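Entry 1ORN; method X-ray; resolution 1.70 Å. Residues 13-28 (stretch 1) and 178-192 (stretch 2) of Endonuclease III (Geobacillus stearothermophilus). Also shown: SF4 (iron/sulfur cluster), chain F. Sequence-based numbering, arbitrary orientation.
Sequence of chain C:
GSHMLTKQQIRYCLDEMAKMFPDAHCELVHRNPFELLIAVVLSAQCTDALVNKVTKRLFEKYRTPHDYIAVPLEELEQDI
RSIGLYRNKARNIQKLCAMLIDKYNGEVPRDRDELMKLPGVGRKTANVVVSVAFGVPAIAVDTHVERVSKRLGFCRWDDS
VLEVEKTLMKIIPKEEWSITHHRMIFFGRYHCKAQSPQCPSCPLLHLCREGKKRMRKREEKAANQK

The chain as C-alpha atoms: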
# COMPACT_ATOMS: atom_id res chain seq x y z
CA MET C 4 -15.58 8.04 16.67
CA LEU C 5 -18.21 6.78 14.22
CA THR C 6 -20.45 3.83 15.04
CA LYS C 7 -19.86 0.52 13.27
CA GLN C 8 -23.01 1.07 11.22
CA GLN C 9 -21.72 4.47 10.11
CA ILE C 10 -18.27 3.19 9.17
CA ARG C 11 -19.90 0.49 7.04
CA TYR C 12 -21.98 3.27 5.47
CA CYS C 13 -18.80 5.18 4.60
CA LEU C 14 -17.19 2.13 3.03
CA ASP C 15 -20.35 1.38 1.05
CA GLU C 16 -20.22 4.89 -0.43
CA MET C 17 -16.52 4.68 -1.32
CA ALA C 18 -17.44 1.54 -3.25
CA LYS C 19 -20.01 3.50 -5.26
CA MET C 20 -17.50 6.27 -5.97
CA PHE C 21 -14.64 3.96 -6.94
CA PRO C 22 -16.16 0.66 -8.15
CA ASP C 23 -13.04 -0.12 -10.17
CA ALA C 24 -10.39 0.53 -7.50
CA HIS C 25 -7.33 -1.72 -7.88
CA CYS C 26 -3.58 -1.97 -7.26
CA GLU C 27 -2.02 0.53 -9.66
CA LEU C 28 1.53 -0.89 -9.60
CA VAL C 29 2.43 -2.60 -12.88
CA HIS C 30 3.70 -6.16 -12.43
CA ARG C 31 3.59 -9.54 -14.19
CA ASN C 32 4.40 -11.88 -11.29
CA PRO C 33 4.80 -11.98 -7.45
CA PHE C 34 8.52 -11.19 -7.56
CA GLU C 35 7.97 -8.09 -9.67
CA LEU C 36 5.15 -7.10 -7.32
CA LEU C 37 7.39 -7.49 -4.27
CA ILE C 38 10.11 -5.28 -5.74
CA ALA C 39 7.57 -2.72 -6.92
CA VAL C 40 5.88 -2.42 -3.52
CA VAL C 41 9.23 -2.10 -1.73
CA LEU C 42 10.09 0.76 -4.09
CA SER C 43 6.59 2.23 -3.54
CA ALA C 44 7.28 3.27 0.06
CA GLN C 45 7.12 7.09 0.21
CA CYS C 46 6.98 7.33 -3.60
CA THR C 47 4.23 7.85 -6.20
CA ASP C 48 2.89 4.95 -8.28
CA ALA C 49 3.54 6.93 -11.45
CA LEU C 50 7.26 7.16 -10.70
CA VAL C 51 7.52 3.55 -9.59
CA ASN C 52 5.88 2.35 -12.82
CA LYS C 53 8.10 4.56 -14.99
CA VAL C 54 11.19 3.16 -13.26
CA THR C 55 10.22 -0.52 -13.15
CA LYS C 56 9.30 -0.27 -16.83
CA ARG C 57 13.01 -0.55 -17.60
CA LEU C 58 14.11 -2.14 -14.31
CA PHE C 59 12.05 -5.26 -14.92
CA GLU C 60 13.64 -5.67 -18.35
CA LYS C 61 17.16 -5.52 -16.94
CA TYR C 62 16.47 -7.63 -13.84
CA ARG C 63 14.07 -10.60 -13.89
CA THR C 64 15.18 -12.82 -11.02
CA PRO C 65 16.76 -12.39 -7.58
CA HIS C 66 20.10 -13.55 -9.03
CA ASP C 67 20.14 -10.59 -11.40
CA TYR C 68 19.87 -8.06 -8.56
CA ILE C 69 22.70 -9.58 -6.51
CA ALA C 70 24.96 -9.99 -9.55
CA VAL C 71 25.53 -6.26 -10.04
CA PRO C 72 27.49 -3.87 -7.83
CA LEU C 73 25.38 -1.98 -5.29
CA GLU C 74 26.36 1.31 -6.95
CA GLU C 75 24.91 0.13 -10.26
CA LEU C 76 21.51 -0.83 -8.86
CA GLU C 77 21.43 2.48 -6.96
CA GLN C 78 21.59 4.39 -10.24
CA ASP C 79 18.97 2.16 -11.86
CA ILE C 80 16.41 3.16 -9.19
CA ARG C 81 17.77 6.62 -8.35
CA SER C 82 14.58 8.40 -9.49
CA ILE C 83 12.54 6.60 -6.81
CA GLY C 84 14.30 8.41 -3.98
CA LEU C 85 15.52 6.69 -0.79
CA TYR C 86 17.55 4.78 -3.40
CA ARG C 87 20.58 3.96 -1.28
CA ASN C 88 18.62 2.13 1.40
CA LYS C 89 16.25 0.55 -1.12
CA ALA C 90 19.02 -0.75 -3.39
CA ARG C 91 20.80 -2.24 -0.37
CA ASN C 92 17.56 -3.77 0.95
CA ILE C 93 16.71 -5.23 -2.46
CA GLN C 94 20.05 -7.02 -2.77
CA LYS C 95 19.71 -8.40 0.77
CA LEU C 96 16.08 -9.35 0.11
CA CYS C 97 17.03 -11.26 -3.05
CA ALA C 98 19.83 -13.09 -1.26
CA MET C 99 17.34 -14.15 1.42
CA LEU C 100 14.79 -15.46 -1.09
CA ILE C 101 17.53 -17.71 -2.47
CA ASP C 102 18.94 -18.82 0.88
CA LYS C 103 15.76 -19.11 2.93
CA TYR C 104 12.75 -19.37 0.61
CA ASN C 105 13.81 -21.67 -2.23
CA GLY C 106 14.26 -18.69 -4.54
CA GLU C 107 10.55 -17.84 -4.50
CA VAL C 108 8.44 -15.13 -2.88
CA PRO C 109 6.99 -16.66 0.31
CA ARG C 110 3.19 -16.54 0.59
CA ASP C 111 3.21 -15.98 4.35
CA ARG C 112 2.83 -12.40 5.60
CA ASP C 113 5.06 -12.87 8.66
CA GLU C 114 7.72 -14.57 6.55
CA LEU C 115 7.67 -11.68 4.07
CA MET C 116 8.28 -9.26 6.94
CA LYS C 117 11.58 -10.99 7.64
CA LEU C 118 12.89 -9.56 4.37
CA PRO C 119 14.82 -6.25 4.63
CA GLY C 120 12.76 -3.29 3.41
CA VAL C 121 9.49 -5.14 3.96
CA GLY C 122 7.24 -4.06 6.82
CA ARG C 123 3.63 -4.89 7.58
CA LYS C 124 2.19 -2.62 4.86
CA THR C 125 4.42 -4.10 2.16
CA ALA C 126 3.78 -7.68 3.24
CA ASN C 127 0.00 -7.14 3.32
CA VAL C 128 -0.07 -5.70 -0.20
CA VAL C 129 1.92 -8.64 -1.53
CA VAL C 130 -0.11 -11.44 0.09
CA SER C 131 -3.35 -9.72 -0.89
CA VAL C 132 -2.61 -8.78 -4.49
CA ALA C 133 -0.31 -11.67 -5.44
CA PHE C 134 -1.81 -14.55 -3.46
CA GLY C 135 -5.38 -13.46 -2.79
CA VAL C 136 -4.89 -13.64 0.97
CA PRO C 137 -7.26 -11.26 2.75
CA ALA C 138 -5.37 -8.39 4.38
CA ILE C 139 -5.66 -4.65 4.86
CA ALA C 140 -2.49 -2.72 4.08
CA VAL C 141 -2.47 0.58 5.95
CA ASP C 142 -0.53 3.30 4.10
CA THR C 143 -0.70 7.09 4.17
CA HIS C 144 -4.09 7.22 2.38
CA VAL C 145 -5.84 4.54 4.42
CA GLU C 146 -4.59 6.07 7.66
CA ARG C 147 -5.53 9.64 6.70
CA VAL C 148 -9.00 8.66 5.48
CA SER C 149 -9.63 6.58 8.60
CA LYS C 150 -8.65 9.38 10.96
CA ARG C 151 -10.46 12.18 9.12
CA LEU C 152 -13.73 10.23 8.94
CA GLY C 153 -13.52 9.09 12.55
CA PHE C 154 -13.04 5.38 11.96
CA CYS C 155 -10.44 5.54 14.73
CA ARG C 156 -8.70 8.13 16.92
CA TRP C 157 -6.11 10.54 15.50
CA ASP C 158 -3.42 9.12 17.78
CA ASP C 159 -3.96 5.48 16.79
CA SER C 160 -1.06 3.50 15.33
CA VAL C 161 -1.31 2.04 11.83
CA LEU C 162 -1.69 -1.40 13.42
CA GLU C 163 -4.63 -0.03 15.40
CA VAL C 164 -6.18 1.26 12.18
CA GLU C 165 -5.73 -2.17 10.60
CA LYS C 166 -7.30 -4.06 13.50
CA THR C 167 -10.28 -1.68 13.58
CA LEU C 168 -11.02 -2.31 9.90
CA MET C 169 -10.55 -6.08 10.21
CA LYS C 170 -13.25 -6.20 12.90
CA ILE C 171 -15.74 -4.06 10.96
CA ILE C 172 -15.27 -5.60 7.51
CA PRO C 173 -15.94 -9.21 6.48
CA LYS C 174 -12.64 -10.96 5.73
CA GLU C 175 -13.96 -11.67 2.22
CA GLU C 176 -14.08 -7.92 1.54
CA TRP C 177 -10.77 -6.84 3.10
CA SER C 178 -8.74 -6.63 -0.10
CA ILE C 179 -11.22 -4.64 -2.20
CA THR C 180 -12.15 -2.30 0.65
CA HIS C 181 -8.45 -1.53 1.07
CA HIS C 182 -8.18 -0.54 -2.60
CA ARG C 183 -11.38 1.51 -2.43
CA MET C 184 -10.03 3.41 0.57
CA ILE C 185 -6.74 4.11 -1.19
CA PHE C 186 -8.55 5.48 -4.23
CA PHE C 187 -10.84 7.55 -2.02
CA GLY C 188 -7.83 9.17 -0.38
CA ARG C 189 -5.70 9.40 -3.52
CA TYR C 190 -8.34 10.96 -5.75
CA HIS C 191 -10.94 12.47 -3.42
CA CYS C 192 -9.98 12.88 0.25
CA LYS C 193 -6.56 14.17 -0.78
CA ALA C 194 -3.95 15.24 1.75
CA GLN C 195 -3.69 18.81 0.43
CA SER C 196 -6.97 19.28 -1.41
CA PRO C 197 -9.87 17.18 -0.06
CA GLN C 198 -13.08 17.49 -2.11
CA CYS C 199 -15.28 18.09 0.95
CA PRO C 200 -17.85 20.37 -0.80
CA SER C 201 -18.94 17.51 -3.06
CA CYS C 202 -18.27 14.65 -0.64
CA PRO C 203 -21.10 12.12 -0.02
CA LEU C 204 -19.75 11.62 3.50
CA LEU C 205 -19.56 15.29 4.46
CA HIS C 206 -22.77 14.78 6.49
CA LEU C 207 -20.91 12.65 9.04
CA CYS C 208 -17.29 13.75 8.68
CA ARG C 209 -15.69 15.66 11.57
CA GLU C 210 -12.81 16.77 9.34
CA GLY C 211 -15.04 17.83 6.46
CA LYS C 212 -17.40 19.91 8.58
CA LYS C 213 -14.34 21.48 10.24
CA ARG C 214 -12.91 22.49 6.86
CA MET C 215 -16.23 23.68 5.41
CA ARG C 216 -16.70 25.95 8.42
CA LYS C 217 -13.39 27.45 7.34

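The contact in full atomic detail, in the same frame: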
# COMPACT_ATOMS: atom_id res chain seq x y z
N CYS C 13 -19.88 4.46 5.27
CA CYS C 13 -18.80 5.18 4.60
C CYS C 13 -18.13 4.31 3.56
O CYS C 13 -17.87 4.75 2.44
CB CYS C 13 -17.76 5.64 5.62
SG CYS C 13 -18.29 7.00 6.67
N LEU C 14 -17.84 3.07 3.93
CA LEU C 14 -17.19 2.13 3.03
C LEU C 14 -18.09 1.79 1.85
O LEU C 14 -17.60 1.61 0.73
CB LEU C 14 -16.80 0.86 3.79
CG LEU C 14 -15.77 1.10 4.89
CD1 LEU C 14 -15.51 -0.20 5.64
CD2 LEU C 14 -14.48 1.64 4.28
N ASP C 15 -19.39 1.69 2.10
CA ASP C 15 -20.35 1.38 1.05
C ASP C 15 -20.37 2.50 0.01
O ASP C 15 -20.53 2.24 -1.19
CB ASP C 15 -21.74 1.19 1.64
N GLU C 16 -20.21 3.73 0.46
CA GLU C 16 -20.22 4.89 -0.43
C GLU C 16 -18.94 4.94 -1.26
O GLU C 16 -18.98 5.24 -2.46
CB GLU C 16 -20.37 6.18 0.38
CG GLU C 16 -20.76 7.39 -0.45
CD GLU C 16 -22.16 7.27 -1.06
OE1 GLU C 16 -23.12 7.06 -0.29
OE2 GLU C 16 -22.29 7.39 -2.29
N MET C 17 -17.80 4.67 -0.62
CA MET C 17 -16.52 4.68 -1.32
C MET C 17 -16.57 3.67 -2.46
O MET C 17 -15.95 3.86 -3.51
CB MET C 17 -15.38 4.31 -0.38
CG MET C 17 -15.17 5.27 0.77
SD MET C 17 -13.76 4.81 1.80
CE MET C 17 -14.00 5.94 3.22
N ALA C 18 -17.30 2.58 -2.25
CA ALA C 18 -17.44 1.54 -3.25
C ALA C 18 -18.21 2.07 -4.46
O ALA C 18 -17.92 1.71 -5.60
CB ALA C 18 -18.15 0.32 -2.66
N LYS C 19 -19.20 2.92 -4.20
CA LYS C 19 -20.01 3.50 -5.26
C LYS C 19 -19.23 4.56 -6.03
O LYS C 19 -19.46 4.76 -7.23
CB LYS C 19 -21.29 4.13 -4.69
CG LYS C 19 -22.26 3.13 -4.09
CD LYS C 19 -23.54 3.82 -3.62
N MET C 20 -18.31 5.22 -5.35
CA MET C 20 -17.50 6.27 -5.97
C MET C 20 -16.34 5.69 -6.77
O MET C 20 -15.98 6.22 -7.83
CB MET C 20 -16.97 7.21 -4.89
CG MET C 20 -16.34 8.48 -5.43
SD MET C 20 -15.77 9.59 -4.12
CE MET C 20 -17.14 9.50 -2.99
N PHE C 21 -15.76 4.61 -6.27
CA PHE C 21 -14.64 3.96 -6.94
C PHE C 21 -14.87 2.46 -7.08
O PHE C 21 -14.21 1.65 -6.44
CB PHE C 21 -13.35 4.23 -6.15
CG PHE C 21 -13.01 5.69 -6.05
CD1 PHE C 21 -12.57 6.39 -7.17
CD2 PHE C 21 -13.17 6.38 -4.85
CE1 PHE C 21 -12.30 7.75 -7.09
CE2 PHE C 21 -12.90 7.74 -4.77
CZ PHE C 21 -12.46 8.43 -5.89
N PRO C 22 -15.83 2.08 -7.93
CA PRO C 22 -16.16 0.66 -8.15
C PRO C 22 -15.04 -0.13 -8.82
O PRO C 22 -15.01 -1.36 -8.73
CB PRO C 22 -17.42 0.74 -9.01
CG PRO C 22 -17.20 1.98 -9.81
CD PRO C 22 -16.68 2.95 -8.77
N ASP C 23 -14.13 0.57 -9.49
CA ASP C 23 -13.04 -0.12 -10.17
C ASP C 23 -11.68 0.02 -9.51
O ASP C 23 -10.65 -0.18 -10.16
N ALA C 24 -11.66 0.36 -8.23
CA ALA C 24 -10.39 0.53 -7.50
C ALA C 24 -9.54 -0.75 -7.52
O ALA C 24 -10.03 -1.85 -7.27
CB ALA C 24 -10.67 0.95 -6.07
N HIS C 25 -8.25 -0.59 -7.80
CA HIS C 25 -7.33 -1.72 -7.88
C HIS C 25 -5.89 -1.31 -7.54
O HIS C 25 -5.61 -0.13 -7.31
CB HIS C 25 -7.35 -2.30 -9.29
CG HIS C 25 -7.03 -1.29 -10.36
ND1 HIS C 25 -7.89 -0.27 -10.69
CD2 HIS C 25 -5.92 -1.11 -11.11
CE1 HIS C 25 -7.32 0.50 -11.60
NE2 HIS C 25 -6.13 0.01 -11.87
N CYS C 26 -4.98 -2.28 -7.51
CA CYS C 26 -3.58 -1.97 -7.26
C CYS C 26 -3.08 -1.34 -8.55
O CYS C 26 -3.22 -1.93 -9.63
CB CYS C 26 -2.79 -3.25 -6.96
SG CYS C 26 -1.00 -3.00 -6.86
N GLU C 27 -2.50 -0.15 -8.46
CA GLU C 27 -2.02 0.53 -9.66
C GLU C 27 -0.56 0.28 -10.03
O GLU C 27 -0.05 0.88 -10.98
CB GLU C 27 -2.29 2.03 -9.55
CG GLU C 27 -3.76 2.36 -9.31
CD GLU C 27 -4.13 3.78 -9.69
OE1 GLU C 27 -4.25 4.07 -10.90
OE2 GLU C 27 -4.30 4.62 -8.78
N LEU C 28 0.13 -0.59 -9.30
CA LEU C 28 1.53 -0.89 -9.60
C LEU C 28 1.59 -1.96 -10.69
O LEU C 28 1.01 -3.03 -10.54
CB LEU C 28 2.26 -1.38 -8.35
CG LEU C 28 2.47 -0.36 -7.23
CD1 LEU C 28 3.09 -1.08 -6.04
CD2 LEU C 28 3.38 0.77 -7.70
N SER C 178 -9.56 -7.09 1.02
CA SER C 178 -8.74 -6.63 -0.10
C SER C 178 -9.35 -5.52 -0.95
O SER C 178 -8.69 -4.51 -1.22
CB SER C 178 -8.36 -7.82 -0.98
OG SER C 178 -7.58 -8.75 -0.24
N ILE C 179 -10.60 -5.67 -1.37
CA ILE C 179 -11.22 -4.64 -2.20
C ILE C 179 -11.52 -3.36 -1.43
O ILE C 179 -11.44 -2.26 -1.98
CB ILE C 179 -12.51 -5.15 -2.88
CG1 ILE C 179 -12.98 -4.13 -3.92
CG2 ILE C 179 -13.61 -5.36 -1.84
CD1 ILE C 179 -11.96 -3.85 -5.00
N THR C 180 -11.86 -3.48 -0.15
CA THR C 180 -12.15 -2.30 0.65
C THR C 180 -10.88 -1.47 0.79
O THR C 180 -10.91 -0.24 0.76
CB THR C 180 -12.69 -2.67 2.04
OG1 THR C 180 -13.88 -3.44 1.90
CG2 THR C 180 -13.01 -1.40 2.84
N HIS C 181 -9.76 -2.17 0.95
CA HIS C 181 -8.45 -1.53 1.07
C HIS C 181 -8.20 -0.67 -0.17
O HIS C 181 -7.84 0.51 -0.08
CB HIS C 181 -7.37 -2.61 1.21
CG HIS C 181 -6.00 -2.17 0.82
ND1 HIS C 181 -5.25 -1.30 1.58
CD2 HIS C 181 -5.24 -2.48 -0.26
CE1 HIS C 181 -4.09 -1.08 0.98
NE2 HIS C 181 -4.06 -1.79 -0.14
N HIS C 182 -8.39 -1.26 -1.35
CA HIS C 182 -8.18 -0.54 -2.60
C HIS C 182 -9.14 0.63 -2.75
O HIS C 182 -8.76 1.70 -3.22
CB HIS C 182 -8.29 -1.50 -3.78
CG HIS C 182 -7.14 -2.46 -3.88
ND1 HIS C 182 -7.30 -3.82 -3.93
CD2 HIS C 182 -5.81 -2.23 -3.92
CE1 HIS C 182 -6.11 -4.40 -4.00
NE2 HIS C 182 -5.19 -3.46 -4.00
N ARG C 183 -10.40 0.44 -2.34
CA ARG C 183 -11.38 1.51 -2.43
C ARG C 183 -10.99 2.67 -1.53
O ARG C 183 -11.17 3.84 -1.89
CB ARG C 183 -12.77 0.98 -2.05
CG ARG C 183 -13.36 0.01 -3.07
CD ARG C 183 -14.62 -0.65 -2.52
NE ARG C 183 -15.21 -1.60 -3.47
CZ ARG C 183 -16.11 -2.52 -3.13
NH1 ARG C 183 -16.53 -2.62 -1.88
NH2 ARG C 183 -16.59 -3.36 -4.05
N MET C 184 -10.45 2.37 -0.35
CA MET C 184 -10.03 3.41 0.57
C MET C 184 -8.84 4.18 0.02
O MET C 184 -8.75 5.40 0.17
CB MET C 184 -9.69 2.82 1.95
CG MET C 184 -10.91 2.40 2.76
SD MET C 184 -10.48 1.95 4.47
CE MET C 184 -10.10 3.56 5.13
N ILE C 185 -7.91 3.47 -0.62
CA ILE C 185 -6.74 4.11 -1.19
C ILE C 185 -7.15 5.06 -2.31
O ILE C 185 -6.63 6.17 -2.41
CB ILE C 185 -5.74 3.07 -1.75
CG1 ILE C 185 -5.06 2.35 -0.58
CG2 ILE C 185 -4.71 3.76 -2.63
CD1 ILE C 185 -4.02 1.35 -1.00
N PHE C 186 -8.08 4.63 -3.15
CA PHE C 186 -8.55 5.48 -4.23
C PHE C 186 -9.27 6.69 -3.67
O PHE C 186 -9.09 7.81 -4.14
CB PHE C 186 -9.48 4.69 -5.16
CG PHE C 186 -8.78 4.08 -6.35
CD1 PHE C 186 -7.67 3.25 -6.18
CD2 PHE C 186 -9.23 4.35 -7.65
CE1 PHE C 186 -7.03 2.68 -7.28
CE2 PHE C 186 -8.59 3.79 -8.75
CZ PHE C 186 -7.49 2.95 -8.57
N PHE C 187 -10.09 6.47 -2.64
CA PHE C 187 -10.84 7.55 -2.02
C PHE C 187 -9.87 8.63 -1.54
O PHE C 187 -10.07 9.81 -1.77
CB PHE C 187 -11.67 7.02 -0.85
CG PHE C 187 -12.58 8.04 -0.23
CD1 PHE C 187 -13.76 8.41 -0.85
CD2 PHE C 187 -12.25 8.62 0.99
CE1 PHE C 187 -14.61 9.36 -0.27
CE2 PHE C 187 -13.08 9.57 1.58
CZ PHE C 187 -14.27 9.94 0.95
N GLY C 188 -8.80 8.21 -0.87
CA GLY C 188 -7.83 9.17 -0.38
C GLY C 188 -6.94 9.76 -1.47
O GLY C 188 -6.60 10.94 -1.44
N ARG C 189 -6.57 8.93 -2.45
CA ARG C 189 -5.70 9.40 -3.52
C ARG C 189 -6.37 10.40 -4.45
O ARG C 189 -5.77 11.42 -4.82
CB ARG C 189 -5.19 8.21 -4.34
CG ARG C 189 -4.25 8.57 -5.48
CD ARG C 189 -3.68 7.32 -6.13
NE ARG C 189 -2.80 6.60 -5.21
CZ ARG C 189 -2.63 5.28 -5.21
NH1 ARG C 189 -3.29 4.52 -6.07
NH2 ARG C 189 -1.81 4.72 -4.33
N TYR C 190 -7.61 10.12 -4.80
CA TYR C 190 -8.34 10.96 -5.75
C TYR C 190 -9.45 11.86 -5.22
O TYR C 190 -9.92 12.74 -5.94
CB TYR C 190 -8.93 10.06 -6.83
CG TYR C 190 -7.88 9.27 -7.57
CD1 TYR C 190 -6.97 9.91 -8.43
CD2 TYR C 190 -7.77 7.89 -7.41
CE1 TYR C 190 -5.99 9.19 -9.10
CE2 TYR C 190 -6.78 7.16 -8.07
CZ TYR C 190 -5.90 7.81 -8.91
OH TYR C 190 -4.91 7.10 -9.56
N HIS C 191 -9.86 11.66 -3.97
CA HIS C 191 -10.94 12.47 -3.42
C HIS C 191 -10.56 13.16 -2.11
O HIS C 191 -10.48 14.38 -2.04
CB HIS C 191 -12.17 11.59 -3.20
CG HIS C 191 -13.41 12.35 -2.87
ND1 HIS C 191 -14.02 13.20 -3.76
CD2 HIS C 191 -14.17 12.37 -1.75
CE1 HIS C 191 -15.11 13.71 -3.20
NE2 HIS C 191 -15.22 13.23 -1.98
N CYS C 192 -10.35 12.36 -1.06
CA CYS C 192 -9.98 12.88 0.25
C CYS C 192 -8.47 13.10 0.28
O CYS C 192 -7.76 12.56 1.13
CB CYS C 192 -10.40 11.89 1.34
SG CYS C 192 -10.31 12.54 3.01
FE1 SF4 F . -15.09 13.83 2.51
FE2 SF4 F . -12.44 13.62 3.25
FE3 SF4 F . -13.70 15.98 3.19
FE4 SF4 F . -14.35 14.12 5.05
S1 SF4 F . -12.36 15.25 4.91
S2 SF4 F . -15.70 15.47 3.96
S3 SF4 F . -14.00 12.26 3.87
S4 SF4 F . -13.26 14.75 1.41
O HOH W 1 -16.59 -1.11 0.27

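The polar chemistry of this contact converges on a single carboxylate oxygen at its far end: E27 OE2 accepts a hydrogen bond from Y190 OH at 2.7 Å and a second from R189 NH1 at 2.9 Å, the latter also forming a salt bridge. Neighbouring residues on the helix of stretch 2 thus grip one acceptor, and its negative charge is balanced by the guanidinium. These are the only direct hydrogen bonds between the two stretches; the remainder of the 1016 Å² buried surface is largely apolar and aromatic.

The stretches are far apart in sequence, and their backbones cross rather than run alongside each other. Helix 13-20 meets the helix of stretch 2 at 73°, with the axes 9.2 Å apart at closest approach. Beyond M20 the chain leaves helical geometry at F21, makes a type I turn from F21 to A24, and continues past stretch 2 as an irregular segment. Here the backbones draw closest, with A24 CA 5.3 Å from R183 CA, a spacing that the small alanine side chain accommodates.

A24 lies over one face of the F186 ring, its CA 3.8 Å from the ring centroid and almost on the ring normal, in a CH-pi contact. F186 in turn places its CB over a face of the F21 ring, 4.1 Å from that centroid. F21 CE2 reaches the backbone of the opposing helix, 3.4 Å from F187 CA, so the phenyl ring packs closely against the helix surface. Further along the loop, the H25 and F186 rings meet obliquely, while the backbone at H25 and C26 covers one face of the H182 imidazole, with C26 N 3.7 Å from H182 CD2.

On the helical side, M17 lies over the face of F187, with M17 CG 4.1 Å from the ring centroid, and M20 CE meets the edge of the same ring, 3.7 Å from F187 CE1. M20 SD also sits over the H191 ring, 3.9 Å from its centroid, a sulfur-aromatic contact. L14 extends the apolar surface, its CD2 3.7 Å from T180 CG2.

R183 stretches out beside this core. A18 CB covers one face of its guanidinium, 3.4 Å from R183 NH1, and a water accepts from R183 NH1 and donates to L14 O, bridging the stretches.

The packing adjoins the iron-sulfur cluster: F187 CE2 lies 3.7 Å from SF4 S3, and C192 SG binds SF4 FE2 at 2.4 Å.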